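Local atomic coordinates of chorismate synthase (Aquifex aeolicus, PDB entry 1Q1L), a protein that probably catalyses the last step of the shikimate pathway, converting 5-enolpyruvylshikimate-3-phosphate to chorismate and phosphate with reduced FMN as cofactor. Residues A[27-32]-A[78-83]; A[153-158]-A[382-387]; A[159-164]-A[373-378]. All coordinates share one frame; numbering follows the deposited sequence.

Contact 1 (A[27-32]-A[78-83]); sequences EGIPAN and SPIALF
The flat carboxylate of Glu27 meets the Pro79 ring through one oxygen, with OE2 of Glu27 3.6 Å from CG of Pro79. Its other oxygen, OE1, forms a salt bridge with Arg10. The two side chains lie side by side and point the same way. Glu27 gets there by stretching out fully to CD, with CG opposite the main-chain N (chi1 -175°), so that its methylenes run alongside the proline. Around this pair the subunits close in: Ile246 of the third subunit packs on Glu27, and Thr13 of the second subunit on Pro79.

Past Gly28 the chain bends out of the strand, and a looser apolar touch follows, Ile29 CB to Ile80 CD1 at 4.3 Å. No direct hydrogen bond joins the segments, but a water lies between two carbonyls, 3.1 Å from Ser78 O and so near Ile29 O that the exact length there is doubtful.

The contact sits at one end of the two inner strands of an antiparallel sheet, where 21-27 finishes beside the start of 80-85; Ile80 pairs with Leu26 through the backbone. Strand 64-68 flanks 80-85 on its other side, while Ile29 and Ile80 both rest on Val151 of helix 142-157.

Contact 2 (A[153-158]-A[382-387]); sequences KKFLSE and DFMEEV
Phe155 and Met384, modelled as selenomethionine, form a Met-aromatic contact that joins the last turn of helix 142-157 to the first turn of helix 384-399, in the beta-alpha-beta sandwich of chorismate synthase. The selenium does not lie over the ring. It comes in at the edge, in the ring plane, with SE of Met384 4.8 Å from the Phe155 centroid and 83° off the ring normal. It faces the CD1-CE1 side of the ring, and the closest pair is Met384 SE to Phe155 CE1 at 3.6 Å.

Two bends, at chi2 and chi3, fold the Met384 chain so that its methyl group turns off toward Glu158. There the side chains cross at about a right angle, and Met384 CE packs on Glu158 CB at 3.7 Å, using the aliphatic root of the acid. A chi1 of 171° carries the Phe155 ring away from its own N and across to the second helix; farther along the ring edge its CZ meets Val387 CG1 at 4.3 Å. Pro30, Ala372 and Leu376 also pack on this ring, and Phe159 meets it edge-to-face. Were Phe155 cut back to an alanine, the selenium would probably be left without its aromatic partner and a gap would open between the two helix ends.

Helix 384-399 begins after Phe383, its N-cap, whose ring carries Glu386 CB over the centre of one face. Asp382 and Glu386 both form salt bridges to Lys378 of the third subunit. Within the segment the Glu386 carboxylate also reaches back to the chain just ahead of the helix: Asp382 N donates to Glu386 OE1 over 2.8 Å, with an N-H...O angle of 156°.

Contact 3 (A[159-164]-A[373-378]); sequences FGIKIG and DALLEK
Leu375 projects from helix 356-379 toward Phe159 and Ile161, and one methyl makes the whole contact. CB stays 5.5 Å from Ile161 CD1; from there a chi1 of -172° turns CG away from the backbone N and brings it nearer the Phe159 ring. CG itself still falls short of both partners, and of the two branches it is CD2 that reaches both. Against Phe159 it makes a CH-pi contact: Leu375 CD2 stands 4.0 Å from the ring centroid, 18° off the normal, above one face but shifted toward the CD1 side of the rim. Its nearest ring atom is Phe159 CD1, 3.8 Å from Leu375 CD2. Against Ile161 the same methyl is met tip to tip, with Ile161 CD1 4.0 Å from Leu375 CD2. A single methyl thus touches an aromatic face and an aliphatic end in two directions roughly at right angles.

The two partners are brought together by a Schellman motif that ends helix 142-157. Gly160, with positive phi, is its C-prime residue; Ile161 N returns to Leu156 O and Gly160 N to Ser157 O.

Beyond this turn strand 162-170 sets off, pairing with strand 229-236 through Lys162 and Leu236, while Ile163 packs along helix 356-379. Leu156 of helix 142-157 touches both Ile161 and Leu375, and Val387 and Lys388 of helix 384-399 lie against Phe159.

How the contacts relate
From the N terminus, contact 1 comes first: it closes a loop of 45 residues between 27-32 and 78-83 and is complete before the others begin. Contact 2 opens at 153-158 and closes only at 382-387. Contact 3, from 159-164 to 373-378, is nested inside that long loop, its centre about 9 Å from that of contact 2. Helix 142-157 is followed after a short turn by the strand of contact 3, and helix 356-379, after a short link, by helix 384-399, so the two contacts bind successive elements at both ends. The loop after strand 21-27 joins them: Ala31 pairs through its backbone with Asp382 and Met384, and Pro30 packs on Leu376.

Contact 1 (A[27-32]-A[78-83])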
loop_
_atom_site.group_PDB
_atom_site.type_symbol
_atom_site.label_atom_id
_atom_site.label_comp_id
_atom_site.label_asym_id
_atom_site.label_seq_id
_atom_site.Cartn_x
_atom_site.Cartn_y
_atom_site.Cartn_z
ATOM N N GLU A 27 -6.778 -3.673 11.991
ATOM C CA GLU A 27 -7.995 -3.495 11.216
ATOM C C GLU A 27 -8.166 -4.586 10.169
ATOM O O GLU A 27 -7.204 -4.986 9.518
ATOM C CB GLU A 27 -7.973 -2.134 10.518
ATOM C CG GLU A 27 -9.254 -1.813 9.777
ATOM C CD GLU A 27 -9.163 -0.523 8.984
ATOM O OE1 GLU A 27 -8.559 -0.537 7.893
ATOM O OE2 GLU A 27 -9.691 0.508 9.456
ATOM N N GLY A 28 -9.393 -5.062 9.999
ATOM C CA GLY A 28 -9.643 -6.081 8.997
ATOM C C GLY A 28 -10.194 -7.398 9.500
ATOM O O GLY A 28 -10.679 -8.200 8.696
ATOM N N ILE A 29 -10.112 -7.651 10.807
ATOM C CA ILE A 29 -10.661 -8.902 11.339
ATOM C C ILE A 29 -12.177 -8.811 11.206
ATOM O O ILE A 29 -12.775 -7.825 11.615
ATOM C CB ILE A 29 -10.290 -9.114 12.818
ATOM C CG1 ILE A 29 -8.766 -9.189 12.965
ATOM C CG2 ILE A 29 -10.908 -10.417 13.322
ATOM C CD1 ILE A 29 -8.151 -10.453 12.394
ATOM N N PRO A 30 -12.816 -9.836 10.623
ATOM C CA PRO A 30 -14.274 -9.797 10.459
ATOM C C PRO A 30 -15.047 -9.621 11.755
ATOM O O PRO A 30 -14.533 -9.883 12.848
ATOM C CB PRO A 30 -14.586 -11.128 9.786
ATOM C CG PRO A 30 -13.312 -11.429 9.028
ATOM C CD PRO A 30 -12.255 -11.063 10.033
ATOM N N ALA A 31 -16.291 -9.177 11.609
ATOM C CA ALA A 31 -17.189 -8.968 12.738
ATOM C C ALA A 31 -17.751 -10.298 13.222
ATOM O O ALA A 31 -17.846 -11.258 12.456
ATOM C CB ALA A 31 -18.348 -8.056 12.319
ATOM N N ASN A 32 -18.123 -10.335 14.499
ATOM C CA ASN A 32 -18.723 -11.505 15.125
ATOM C C ASN A 32 -17.745 -12.600 15.531
ATOM O O ASN A 32 -18.135 -13.752 15.712
ATOM C CB ASN A 32 -19.825 -12.080 14.220
ATOM C CG ASN A 32 -20.968 -11.091 13.990
ATOM O OD1 ASN A 32 -21.794 -11.275 13.094
ATOM N ND2 ASN A 32 -21.020 -10.042 14.803
ATOM N N SER A 78 -15.043 -3.102 13.435
ATOM C CA SER A 78 -14.328 -1.831 13.425
ATOM C C SER A 78 -12.896 -2.100 13.891
ATOM O O SER A 78 -12.590 -3.195 14.359
ATOM C CB SER A 78 -15.019 -0.833 14.356
ATOM O OG SER A 78 -15.150 -1.377 15.656
ATOM N N PRO A 79 -11.998 -1.108 13.767
ATOM C CA PRO A 79 -10.615 -1.336 14.199
ATOM C C PRO A 79 -10.513 -1.749 15.664
ATOM O O PRO A 79 -11.261 -1.254 16.519
ATOM C CB PRO A 79 -9.938 0.014 13.943
ATOM C CG PRO A 79 -10.782 0.642 12.878
ATOM C CD PRO A 79 -12.179 0.279 13.307
ATOM N N ILE A 80 -9.576 -2.651 15.944
ATOM C CA ILE A 80 -9.347 -3.131 17.297
ATOM C C ILE A 80 -8.092 -2.457 17.843
ATOM O O ILE A 80 -6.999 -2.631 17.300
ATOM C CB ILE A 80 -9.138 -4.657 17.313
ATOM C CG1 ILE A 80 -10.354 -5.351 16.693
ATOM C CG2 ILE A 80 -8.894 -5.135 18.743
ATOM C CD1 ILE A 80 -10.189 -6.842 16.506
ATOM N N ALA A 81 -8.255 -1.683 18.912
ATOM C CA ALA A 81 -7.140 -0.979 19.527
ATOM C C ALA A 81 -6.802 -1.624 20.862
ATOM O O ALA A 81 -7.688 -1.926 21.661
ATOM C CB ALA A 81 -7.492 0.504 19.725
ATOM N N LEU A 82 -5.510 -1.827 21.095
ATOM C CA LEU A 82 -5.040 -2.453 22.320
ATOM C C LEU A 82 -3.980 -1.586 22.969
ATOM O O LEU A 82 -3.238 -0.880 22.281
ATOM C CB LEU A 82 -4.418 -3.819 22.006
ATOM C CG LEU A 82 -5.174 -4.796 21.101
ATOM C CD1 LEU A 82 -4.245 -5.942 20.717
ATOM C CD2 LEU A 82 -6.420 -5.319 21.801
ATOM N N PHE A 83 -3.915 -1.630 24.296
ATOM C CA PHE A 83 -2.895 -0.886 25.016
ATOM C C PHE A 83 -2.274 -1.825 26.042
ATOM O O PHE A 83 -2.985 -2.525 26.755
ATOM C CB PHE A 83 -3.481 0.337 25.723
ATOM C CG PHE A 83 -2.435 1.223 26.347
ATOM C CD1 PHE A 83 -1.472 1.844 25.552
ATOM C CD2 PHE A 83 -2.385 1.405 27.729
ATOM C CE1 PHE A 83 -0.472 2.630 26.120
ATOM C CE2 PHE A 83 -1.386 2.191 28.309
ATOM C CZ PHE A 83 -0.427 2.803 27.503
HETATM O O HOH W 1 -12.242 -6.115 13.354
#

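Contact 2 (A[153-158]-A[382-387])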
loop_
_atom_site.group_PDB
_atom_site.type_symbol
_atom_site.label_atom_id
_atom_site.label_comp_id
_atom_site.label_asym_id
_atom_site.label_seq_id
_atom_site.Cartn_x
_atom_site.Cartn_y
_atom_site.Cartn_z
ATOM N N LYS A 153 -4.550 -15.364 15.657
ATOM C CA LYS A 153 -4.609 -16.785 15.993
ATOM C C LYS A 153 -6.051 -17.171 16.302
ATOM O O LYS A 153 -6.530 -18.209 15.855
ATOM C CB LYS A 153 -3.753 -17.104 17.216
ATOM C CG LYS A 153 -2.258 -17.152 16.979
ATOM C CD LYS A 153 -1.561 -17.700 18.219
ATOM C CE LYS A 153 -0.058 -17.786 18.037
ATOM N NZ LYS A 153 0.603 -18.321 19.261
ATOM N N LYS A 154 -6.742 -16.347 17.084
ATOM C CA LYS A 154 -8.133 -16.645 17.417
ATOM C C LYS A 154 -8.928 -16.761 16.122
ATOM O O LYS A 154 -9.725 -17.684 15.940
ATOM C CB LYS A 154 -8.729 -15.548 18.302
ATOM C CG LYS A 154 -10.150 -15.857 18.769
ATOM C CD LYS A 154 -10.208 -17.219 19.472
ATOM C CE LYS A 154 -11.645 -17.648 19.764
ATOM N NZ LYS A 154 -12.333 -16.710 20.694
ATOM N N PHE A 155 -8.702 -15.819 15.215
ATOM C CA PHE A 155 -9.384 -15.829 13.925
ATOM C C PHE A 155 -9.123 -17.143 13.171
ATOM O O PHE A 155 -10.051 -17.786 12.678
ATOM C CB PHE A 155 -8.910 -14.641 13.075
ATOM C CG PHE A 155 -9.395 -14.685 11.653
ATOM C CD1 PHE A 155 -10.745 -14.513 11.353
ATOM C CD2 PHE A 155 -8.503 -14.944 10.614
ATOM C CE1 PHE A 155 -11.199 -14.601 10.035
ATOM C CE2 PHE A 155 -8.944 -15.032 9.297
ATOM C CZ PHE A 155 -10.296 -14.862 9.005
ATOM N N LEU A 156 -7.857 -17.538 13.099
ATOM C CA LEU A 156 -7.455 -18.755 12.394
ATOM C C LEU A 156 -8.011 -20.039 12.992
ATOM O O LEU A 156 -8.324 -20.989 12.269
ATOM C CB LEU A 156 -5.932 -18.868 12.358
ATOM C CG LEU A 156 -5.158 -17.918 11.453
ATOM C CD1 LEU A 156 -3.664 -18.119 11.674
ATOM C CD2 LEU A 156 -5.530 -18.172 10.000
ATOM N N SER A 157 -8.111 -20.075 14.317
ATOM C CA SER A 157 -8.626 -21.255 14.994
ATOM C C SER A 157 -10.077 -21.533 14.625
ATOM O O SER A 157 -10.531 -22.672 14.717
ATOM C CB SER A 157 -8.489 -21.097 16.513
ATOM O OG SER A 157 -9.208 -19.972 16.976
ATOM N N GLU A 158 -10.807 -20.503 14.203
ATOM C CA GLU A 158 -12.206 -20.679 13.823
ATOM C C GLU A 158 -12.296 -21.562 12.587
ATOM O O GLU A 158 -13.357 -22.119 12.282
ATOM C CB GLU A 158 -12.870 -19.330 13.515
ATOM C CG GLU A 158 -12.961 -18.369 14.689
ATOM C CD GLU A 158 -13.836 -18.889 15.815
ATOM O OE1 GLU A 158 -14.928 -19.428 15.528
ATOM O OE2 GLU A 158 -13.439 -18.747 16.988
ATOM N N ASP A 382 -16.736 -9.779 5.622
ATOM C CA ASP A 382 -16.779 -8.775 6.678
ATOM C C ASP A 382 -17.296 -9.334 8.009
ATOM O O ASP A 382 -17.174 -8.689 9.051
ATOM C CB ASP A 382 -17.624 -7.578 6.224
ATOM C CG ASP A 382 -16.984 -6.812 5.066
ATOM O OD1 ASP A 382 -15.824 -6.364 5.212
ATOM O OD2 ASP A 382 -17.635 -6.651 4.012
ATOM N N PHE A 383 -17.883 -10.527 7.971
ATOM C CA PHE A 383 -18.361 -11.179 9.192
ATOM C C PHE A 383 -18.028 -12.665 9.126
ATOM O O PHE A 383 -17.967 -13.245 8.045
ATOM C CB PHE A 383 -19.867 -10.964 9.416
ATOM C CG PHE A 383 -20.718 -11.190 8.196
ATOM C CD1 PHE A 383 -20.756 -10.248 7.171
ATOM C CD2 PHE A 383 -21.516 -12.325 8.093
ATOM C CE1 PHE A 383 -21.581 -10.432 6.063
ATOM C CE2 PHE A 383 -22.348 -12.519 6.987
ATOM C CZ PHE A 383 -22.381 -11.569 5.970
HETATM N N MSE A 384 -17.805 -13.267 10.288
HETATM C CA MSE A 384 -17.411 -14.669 10.385
HETATM C C MSE A 384 -18.273 -15.688 9.656
HETATM O O MSE A 384 -17.751 -16.627 9.053
HETATM C CB MSE A 384 -17.273 -15.062 11.854
HETATM C CG MSE A 384 -16.117 -14.368 12.562
HETATM SE SE MSE A 384 -14.418 -14.551 11.624
HETATM C CE MSE A 384 -14.317 -16.488 11.585
ATOM N N GLU A 385 -19.587 -15.514 9.716
ATOM C CA GLU A 385 -20.507 -16.424 9.049
ATOM C C GLU A 385 -20.206 -16.462 7.546
ATOM O O GLU A 385 -20.213 -17.519 6.916
ATOM C CB GLU A 385 -21.950 -15.958 9.273
ATOM C CG GLU A 385 -22.428 -15.939 10.739
ATOM C CD GLU A 385 -21.670 -14.962 11.654
ATOM O OE1 GLU A 385 -21.556 -13.755 11.331
ATOM O OE2 GLU A 385 -21.200 -15.418 12.725
ATOM N N GLU A 386 -19.935 -15.290 6.985
ATOM C CA GLU A 386 -19.645 -15.130 5.559
ATOM C C GLU A 386 -18.311 -15.782 5.159
ATOM O O GLU A 386 -18.231 -16.511 4.164
ATOM C CB GLU A 386 -19.624 -13.630 5.245
ATOM C CG GLU A 386 -19.388 -13.249 3.808
ATOM C CD GLU A 386 -19.604 -11.758 3.585
ATOM O OE1 GLU A 386 -18.850 -10.936 4.163
ATOM O OE2 GLU A 386 -20.542 -11.412 2.835
ATOM N N VAL A 387 -17.272 -15.512 5.939
ATOM C CA VAL A 387 -15.948 -16.057 5.673
ATOM C C VAL A 387 -15.925 -17.579 5.836
ATOM O O VAL A 387 -15.336 -18.286 5.021
ATOM C CB VAL A 387 -14.900 -15.425 6.618
ATOM C CG1 VAL A 387 -13.510 -15.942 6.282
ATOM C CG2 VAL A 387 -14.943 -13.908 6.493
#

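Contact 3 (A[159-164]-A[373-378])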
loop_
_atom_site.group_PDB
_atom_site.type_symbol
_atom_site.label_atom_id
_atom_site.label_comp_id
_atom_site.label_asym_id
_atom_site.label_seq_id
_atom_site.Cartn_x
_atom_site.Cartn_y
_atom_site.Cartn_z
ATOM N N PHE A 159 -11.189 -21.673 11.860
ATOM C CA PHE A 159 -11.166 -22.499 10.661
ATOM C C PHE A 159 -10.389 -23.781 10.936
ATOM O O PHE A 159 -10.079 -24.533 10.021
ATOM C CB PHE A 159 -10.518 -21.746 9.499
ATOM C CG PHE A 159 -11.133 -20.403 9.232
ATOM C CD1 PHE A 159 -10.701 -19.279 9.923
ATOM C CD2 PHE A 159 -12.180 -20.273 8.323
ATOM C CE1 PHE A 159 -11.306 -18.038 9.717
ATOM C CE2 PHE A 159 -12.791 -19.041 8.109
ATOM C CZ PHE A 159 -12.353 -17.920 8.809
ATOM N N GLY A 160 -10.072 -24.017 12.205
ATOM C CA GLY A 160 -9.335 -25.215 12.567
ATOM C C GLY A 160 -7.843 -25.113 12.323
ATOM O O GLY A 160 -7.119 -26.108 12.443
ATOM N N ILE A 161 -7.377 -23.909 11.994
ATOM C CA ILE A 161 -5.957 -23.679 11.729
ATOM C C ILE A 161 -5.217 -23.443 13.046
ATOM O O ILE A 161 -5.522 -22.518 13.798
ATOM C CB ILE A 161 -5.765 -22.486 10.750
ATOM C CG1 ILE A 161 -6.276 -22.884 9.354
ATOM C CG2 ILE A 161 -4.302 -22.066 10.700
ATOM C CD1 ILE A 161 -6.309 -21.754 8.337
ATOM N N LYS A 162 -4.244 -24.306 13.319
ATOM C CA LYS A 162 -3.424 -24.219 14.606
ATOM C C LYS A 162 -1.876 -23.786 14.319
ATOM O O LYS A 162 -1.182 -24.329 13.348
ATOM C CB LYS A 162 -3.486 -25.710 15.452
ATOM C CG LYS A 162 -5.184 -26.323 15.777
ATOM C CD LYS A 162 -5.183 -28.033 16.473
ATOM C CE LYS A 162 -6.883 -28.750 16.540
ATOM N NZ LYS A 162 -7.672 -28.740 15.017
ATOM N N ILE A 163 -1.379 -22.866 15.135
ATOM C CA ILE A 163 -0.022 -22.399 14.998
ATOM C C ILE A 163 0.715 -22.750 16.280
ATOM O O ILE A 163 0.164 -22.639 17.373
ATOM C CB ILE A 163 -0.005 -20.883 14.721
ATOM C CG1 ILE A 163 -0.563 -20.644 13.307
ATOM C CG2 ILE A 163 1.387 -20.336 14.895
ATOM C CD1 ILE A 163 -0.462 -19.236 12.813
ATOM N N GLY A 164 1.953 -23.207 16.141
ATOM C CA GLY A 164 2.731 -23.568 17.306
ATOM C C GLY A 164 4.193 -23.505 16.964
ATOM O O GLY A 164 4.542 -23.203 15.821
ATOM N N ASP A 373 -3.888 -12.916 7.225
ATOM C CA ASP A 373 -3.924 -11.962 6.124
ATOM C C ASP A 373 -4.169 -12.688 4.793
ATOM O O ASP A 373 -5.052 -12.312 4.012
ATOM C CB ASP A 373 -2.599 -11.203 6.058
ATOM C CG ASP A 373 -2.583 -10.154 4.964
ATOM O OD1 ASP A 373 -3.443 -9.250 5.011
ATOM O OD2 ASP A 373 -1.719 -10.232 4.061
ATOM N N ALA A 374 -3.386 -13.734 4.547
ATOM C CA ALA A 374 -3.497 -14.512 3.314
ATOM C C ALA A 374 -4.832 -15.243 3.200
ATOM O O ALA A 374 -5.328 -15.458 2.102
ATOM C CB ALA A 374 -2.354 -15.519 3.231
ATOM N N LEU A 375 -5.405 -15.640 4.332
ATOM C CA LEU A 375 -6.676 -16.337 4.296
ATOM C C LEU A 375 -7.780 -15.339 3.947
ATOM O O LEU A 375 -8.641 -15.622 3.118
ATOM C CB LEU A 375 -6.960 -17.008 5.640
ATOM C CG LEU A 375 -8.189 -17.924 5.657
ATOM C CD1 LEU A 375 -8.072 -18.974 4.565
ATOM C CD2 LEU A 375 -8.320 -18.581 7.024
ATOM N N LEU A 376 -7.738 -14.161 4.560
ATOM C CA LEU A 376 -8.740 -13.137 4.282
ATOM C C LEU A 376 -8.632 -12.644 2.844
ATOM O O LEU A 376 -9.637 -12.298 2.228
ATOM C CB LEU A 376 -8.585 -11.972 5.261
ATOM C CG LEU A 376 -9.102 -12.274 6.670
ATOM C CD1 LEU A 376 -8.619 -11.205 7.648
ATOM C CD2 LEU A 376 -10.632 -12.345 6.640
ATOM N N GLU A 377 -7.411 -12.629 2.311
ATOM C CA GLU A 377 -7.150 -12.207 0.934
ATOM C C GLU A 377 -7.853 -13.150 -0.040
ATOM O O GLU A 377 -8.397 -12.728 -1.061
ATOM C CB GLU A 377 -5.639 -12.235 0.662
ATOM C CG GLU A 377 -5.230 -11.887 -0.756
ATOM C CD GLU A 377 -3.743 -12.120 -1.016
ATOM O OE1 GLU A 377 -3.242 -11.665 -2.067
ATOM O OE2 GLU A 377 -3.070 -12.765 -0.177
ATOM N N LYS A 378 -7.828 -14.437 0.286
ATOM C CA LYS A 378 -8.451 -15.460 -0.544
ATOM C C LYS A 378 -9.972 -15.495 -0.388
ATOM O O LYS A 378 -10.708 -15.586 -1.370
ATOM C CB LYS A 378 -7.875 -16.834 -0.179
ATOM C CG LYS A 378 -8.555 -18.015 -0.853
ATOM C CD LYS A 378 -8.358 -17.998 -2.359
ATOM C CE LYS A 378 -8.939 -19.252 -2.987
ATOM N NZ LYS A 378 -8.778 -19.285 -4.469
#